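Local coordinates for protein IMPACT family member YigZ (Escherichia coli, PDB 1VI7) that is of unknown biochemical function but may bind guanyl ribonucleotides and hydrolyse ribonucleoside triphosphates, at residues A58-P64 with V95-T99; P85-L90 with Y120-N125. One frame throughout, in Å; residues are numbered along the deposited sequence.

How the contacts relate
The two contacts belong to successive layers of one domain: contact 1 joins two neighbouring strand ends within its five-stranded sheet, and contact 2 pairs two helices lying on that sheet. Their centres are 13 Å apart, contact 1 being near the middle of the chain, about 5 Å from its centre, and contact 2 about 17 Å from it. They meet where A58 backs onto helix 84-93, with A58 CB 3.4 Å from M86 CG and A58 O 3.8 Å from L90 CD1. Their segments alternate along the chain: strand 57-60, helix 84-93, strand 98-105, helix 113-128. Neither contact can be tied to an assigned active site.

Contact 1 (A58-P64 with V95-T99); sequences AWVAGAP and VGEIT
W59 and V60 pair with T99 and I98 in a short antiparallel ladder, buried in the five-stranded sheet where strand 57-60 ends and strand 98-105 begins. V60 and I98 form its hydrogen-bonded pair: V60 N donates to I98 O and I98 N to V60 O, each over 3.1 Å. The neighbouring pair, W59 with T99, is non-hydrogen-bonded, and its two side chains lie side by side on the sheet face covered by helix 34-48. The hydroxyl and beta carbon of T99 lie against W59 CB, which stands 3.7 Å from T99 CB. With chi1 at 67°, the indole swings away from T99 to touch V35 and A38, a large flat group suited to a sheet-helix boundary. T99 places its hydroxyl beside its own backbone N (chi1 -76°), from where OG1 reaches a hydrogen bond with T32 OG1, while CG2 lies alongside A58 O. Replacing T99 by alanine would probably leave the T32 hydroxyl without this mate and open a gap beside W59. On the opposite face V60 and I98, both beta-branched residues favouring extended backbone, touch at CG1 and CG2, 4.2 Å apart. Past the ladder the chains remain close as loops. Here G62 runs beside G96, where a CB on either glycine would crowd the other segment, and P64, following a cis peptide bond, sets its CB 3.5 Å from G96 CA. The E97 CB points away from 58-64 and the chain runs on extended, CG passing near A61 O, to OE2, hydrogen-bonded to H31 NE2. Strand 71-73 and helix 84-93 separate these strands in sequence, excluding a hairpin; such pairing builds the helix-flanked antiparallel sheet of the UPF0029 domain, consistent with its place among the ribosomal protein S5-like families.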
loop_
_atom_site.group_PDB
_atom_site.type_symbol
_atom_site.label_atom_id
_atom_site.label_comp_id
_atom_site.label_asym_id
_atom_site.label_seq_id
_atom_site.Cartn_x
_atom_site.Cartn_y
_atom_site.Cartn_z
ATOM N N ALA A 58 -3.605 -11.975 -3.235
ATOM C CA ALA A 58 -2.245 -11.603 -3.636
ATOM C C ALA A 58 -2.076 -10.098 -3.403
ATOM O O ALA A 58 -3.111 -9.409 -3.547
ATOM C CB ALA A 58 -2.068 -11.871 -5.126
ATOM N N TRP A 59 -0.887 -9.621 -3.092
ATOM C CA TRP A 59 -0.716 -8.188 -2.852
ATOM C C TRP A 59 0.749 -7.781 -2.924
ATOM O O TRP A 59 1.605 -8.661 -3.003
ATOM C CB TRP A 59 -1.330 -7.789 -1.525
ATOM C CG TRP A 59 -0.681 -8.312 -0.283
ATOM C CD1 TRP A 59 0.476 -7.851 0.288
ATOM C CD2 TRP A 59 -1.145 -9.353 0.583
ATOM N NE1 TRP A 59 0.769 -8.563 1.422
ATOM C CE2 TRP A 59 -0.212 -9.497 1.621
ATOM C CE3 TRP A 59 -2.265 -10.193 0.558
ATOM C CZ2 TRP A 59 -0.348 -10.428 2.647
ATOM C CZ3 TRP A 59 -2.396 -11.132 1.570
ATOM C CH2 TRP A 59 -1.457 -11.229 2.611
ATOM N N VAL A 60 1.019 -6.519 -2.934
ATOM C CA VAL A 60 2.362 -5.871 -2.911
ATOM C C VAL A 60 2.106 -4.686 -2.009
ATOM O O VAL A 60 0.999 -4.121 -2.220
ATOM C CB VAL A 60 2.600 -5.404 -4.367
ATOM C CG1 VAL A 60 2.610 -3.889 -4.497
ATOM C CG2 VAL A 60 3.806 -5.960 -5.053
ATOM N N ALA A 61 2.940 -4.315 -1.080
ATOM C CA ALA A 61 2.472 -3.100 -0.285
ATOM C C ALA A 61 3.340 -1.916 -0.691
ATOM O O ALA A 61 3.638 -0.996 0.014
ATOM C CB ALA A 61 2.299 -3.339 1.130
ATOM N N GLY A 62 3.628 -2.028 -1.981
ATOM C CA GLY A 62 4.366 -1.192 -2.782
ATOM C C GLY A 62 5.386 -0.320 -2.087
ATOM O O GLY A 62 5.182 0.501 -1.264
ATOM N N ALA A 63 6.575 -0.502 -2.635
ATOM C CA ALA A 63 7.757 0.238 -2.419
ATOM C C ALA A 63 8.333 0.705 -3.773
ATOM O O ALA A 63 9.292 1.471 -3.739
ATOM C CB ALA A 63 8.828 -0.460 -1.669
ATOM N N PRO A 64 7.785 0.229 -4.867
ATOM C CA PRO A 64 6.683 -0.704 -4.953
ATOM C C PRO A 64 7.138 -2.160 -4.949
ATOM O O PRO A 64 7.142 -2.869 -3.947
ATOM C CB PRO A 64 5.987 -0.365 -6.252
ATOM C CG PRO A 64 7.039 0.210 -7.120
ATOM C CD PRO A 64 8.204 0.598 -6.255
ATOM N N VAL A 95 2.805 -1.090 -9.867
ATOM C CA VAL A 95 1.893 -0.307 -9.052
ATOM C C VAL A 95 2.057 -0.783 -7.602
ATOM O O VAL A 95 1.825 -1.958 -7.297
ATOM C CB VAL A 95 0.436 -0.474 -9.506
ATOM C CG1 VAL A 95 -0.556 0.107 -8.526
ATOM C CG2 VAL A 95 0.256 0.098 -10.902
ATOM N N GLY A 96 2.453 0.158 -6.749
ATOM C CA GLY A 96 2.647 -0.165 -5.343
ATOM C C GLY A 96 1.357 -0.172 -4.557
ATOM O O GLY A 96 0.302 0.266 -5.017
ATOM N N GLU A 97 1.364 -0.828 -3.378
ATOM C CA GLU A 97 0.237 -0.687 -2.478
ATOM C C GLU A 97 -1.088 -1.147 -3.035
ATOM O O GLU A 97 -2.120 -0.476 -2.869
ATOM C CB GLU A 97 0.085 0.803 -2.094
ATOM C CG GLU A 97 1.298 1.469 -1.499
ATOM C CD GLU A 97 1.065 2.889 -1.035
ATOM O OE1 GLU A 97 2.076 3.572 -0.775
ATOM O OE2 GLU A 97 -0.113 3.322 -0.968
ATOM N N ILE A 98 -1.151 -2.375 -3.535
ATOM C CA ILE A 98 -2.417 -2.887 -4.079
ATOM C C ILE A 98 -2.583 -4.353 -3.711
ATOM O O ILE A 98 -1.598 -5.081 -3.688
ATOM C CB ILE A 98 -2.440 -2.706 -5.606
ATOM C CG1 ILE A 98 -3.635 -3.365 -6.263
ATOM C CG2 ILE A 98 -1.143 -3.204 -6.191
ATOM C CD1 ILE A 98 -3.847 -3.007 -7.720
ATOM N N THR A 99 -3.815 -4.804 -3.634
ATOM C CA THR A 99 -4.139 -6.166 -3.259
ATOM C C THR A 99 -5.207 -6.691 -4.197
ATOM O O THR A 99 -5.975 -5.869 -4.704
ATOM C CB THR A 99 -4.645 -6.138 -1.795
ATOM O OG1 THR A 99 -3.516 -5.974 -0.918
ATOM C CG2 THR A 99 -5.399 -7.385 -1.416
#

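Contact 2 (P85-L90 with Y120-N125); sequences PMLAQL and YGGGVN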
loop_
_atom_site.group_PDB
_atom_site.type_symbol
_atom_site.label_atom_id
_atom_site.label_comp_id
_atom_site.label_asym_id
_atom_site.label_seq_id
_atom_site.Cartn_x
_atom_site.Cartn_y
_atom_site.Cartn_z
ATOM N N PRO A 85 0.467 -16.732 -9.852
ATOM C CA PRO A 85 0.026 -16.129 -11.098
ATOM C C PRO A 85 -0.509 -14.726 -10.896
ATOM O O PRO A 85 0.030 -13.802 -11.519
ATOM C CB PRO A 85 -1.046 -17.064 -11.600
ATOM C CG PRO A 85 -0.693 -18.378 -11.050
ATOM C CD PRO A 85 0.037 -18.133 -9.756
ATOM N N MET A 86 -1.440 -14.528 -9.952
ATOM C CA MET A 86 -1.984 -13.184 -9.721
ATOM C C MET A 86 -0.959 -12.254 -9.114
ATOM O O MET A 86 -0.931 -11.058 -9.429
ATOM C CB MET A 86 -3.283 -13.184 -9.032
ATOM C CG MET A 86 -3.506 -13.684 -7.656
ATOM S SD MET A 86 -5.224 -13.663 -7.129
ATOM C CE MET A 86 -5.844 -15.216 -7.655
ATOM N N LEU A 87 -0.017 -12.767 -8.336
ATOM C CA LEU A 87 1.030 -11.860 -7.803
ATOM C C LEU A 87 1.898 -11.319 -8.917
ATOM O O LEU A 87 2.194 -10.099 -9.002
ATOM C CB LEU A 87 1.801 -12.608 -6.751
ATOM C CG LEU A 87 2.960 -12.070 -5.962
ATOM C CD1 LEU A 87 4.253 -12.143 -6.761
ATOM C CD2 LEU A 87 2.680 -10.651 -5.464
ATOM N N ALA A 88 2.283 -12.144 -9.891
ATOM C CA ALA A 88 3.177 -11.716 -10.962
ATOM C C ALA A 88 2.618 -10.612 -11.837
ATOM O O ALA A 88 3.388 -9.852 -12.433
ATOM C CB ALA A 88 3.656 -12.905 -11.737
ATOM N N GLN A 89 1.302 -10.570 -11.995
ATOM C CA GLN A 89 0.605 -9.466 -12.633
ATOM C C GLN A 89 0.839 -8.193 -11.805
ATOM O O GLN A 89 1.434 -7.201 -12.247
ATOM C CB GLN A 89 -0.873 -9.783 -12.788
ATOM C CG GLN A 89 -1.248 -10.969 -13.650
ATOM C CD GLN A 89 -0.790 -10.869 -15.078
ATOM O OE1 GLN A 89 -1.059 -9.915 -15.803
ATOM N NE2 GLN A 89 0.020 -11.819 -15.535
ATOM N N LEU A 90 0.595 -8.269 -10.487
ATOM C CA LEU A 90 0.817 -7.053 -9.685
ATOM C C LEU A 90 2.259 -6.653 -9.787
ATOM O O LEU A 90 2.661 -5.524 -10.110
ATOM C CB LEU A 90 0.296 -7.253 -8.278
ATOM C CG LEU A 90 -1.095 -7.912 -8.171
ATOM C CD1 LEU A 90 -1.351 -8.427 -6.769
ATOM C CD2 LEU A 90 -2.213 -6.955 -8.547
ATOM N N TYR A 120 -7.096 -17.064 -12.849
ATOM C CA TYR A 120 -6.609 -16.271 -11.740
ATOM C C TYR A 120 -5.630 -15.215 -12.198
ATOM O O TYR A 120 -5.863 -14.041 -11.925
ATOM C CB TYR A 120 -5.995 -17.207 -10.698
ATOM C CG TYR A 120 -7.090 -17.970 -9.965
ATOM C CD1 TYR A 120 -7.910 -17.269 -9.086
ATOM C CD2 TYR A 120 -7.332 -19.321 -10.170
ATOM C CE1 TYR A 120 -8.923 -17.919 -8.421
ATOM C CE2 TYR A 120 -8.365 -19.963 -9.522
ATOM C CZ TYR A 120 -9.142 -19.263 -8.631
ATOM O OH TYR A 120 -10.169 -19.877 -7.952
ATOM N N GLY A 121 -4.534 -15.633 -12.823
ATOM C CA GLY A 121 -3.546 -14.695 -13.344
ATOM C C GLY A 121 -4.270 -13.731 -14.287
ATOM O O GLY A 121 -4.367 -12.522 -14.054
ATOM N N GLY A 122 -4.936 -14.295 -15.285
ATOM C CA GLY A 122 -5.722 -13.565 -16.247
ATOM C C GLY A 122 -6.763 -12.640 -15.650
ATOM O O GLY A 122 -7.135 -11.631 -16.244
ATOM N N GLY A 123 -7.411 -13.070 -14.574
ATOM C CA GLY A 123 -8.411 -12.284 -13.874
ATOM C C GLY A 123 -7.766 -11.000 -13.362
ATOM O O GLY A 123 -8.246 -9.911 -13.699
ATOM N N VAL A 124 -6.600 -11.133 -12.720
ATOM C CA VAL A 124 -5.916 -9.929 -12.230
ATOM C C VAL A 124 -5.441 -9.092 -13.412
ATOM O O VAL A 124 -5.618 -7.854 -13.414
ATOM C CB VAL A 124 -4.810 -10.236 -11.241
ATOM C CG1 VAL A 124 -4.117 -9.013 -10.681
ATOM C CG2 VAL A 124 -5.416 -11.028 -10.087
ATOM N N ASN A 125 -5.142 -9.768 -14.519
ATOM C CA ASN A 125 -4.749 -9.068 -15.719
ATOM C C ASN A 125 -5.837 -8.166 -16.287
ATOM O O ASN A 125 -5.542 -7.054 -16.733
ATOM C CB ASN A 125 -4.336 -10.111 -16.788
ATOM C CG ASN A 125 -3.715 -9.397 -17.984
ATOM O OD1 ASN A 125 -4.465 -8.913 -18.830
ATOM N ND2 ASN A 125 -2.404 -9.267 -17.947
#
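V124 is the apolar centre of this helix pair, its two methyl groups spreading against M86, Q89 and L90. CG1, anti to the backbone N, packs 3.5 Å from L90 CD2 and also lies against the beta carbon of Q89. CG2 meets the beta carbon of M86; the two side chains cross at about a right angle. A flexible, unbranched methionine suits this place: it bends at chi3 and brings CE obliquely against the ring of Y120. Y120 also touches V102 and R104, and its OH is hydrogen-bonded to E77 OE1. Helices 84-93 and 113-128 run in the same general direction, their local axes 7.6 Å apart and crossing at -29°, and together they cover one face of the antiparallel sheet as a layer of its alpha+beta fold. G121 permits so near an approach, for it has no side chain to fend off P85, whose CB comes 3.9 Å from G121 CA. Further out, Q89 lays its CG 3.5 Å from G121 O, then folds back at chi2. This carries its amide to the partly exposed edge of the helix pair, where N125 ND2 donates to Q89 OE1 over 2.6 Å. The N-H points fairly straight at the oxygen (161°) but approaches tilted from the carbonyl plane, the two amides being turned 58° against each other.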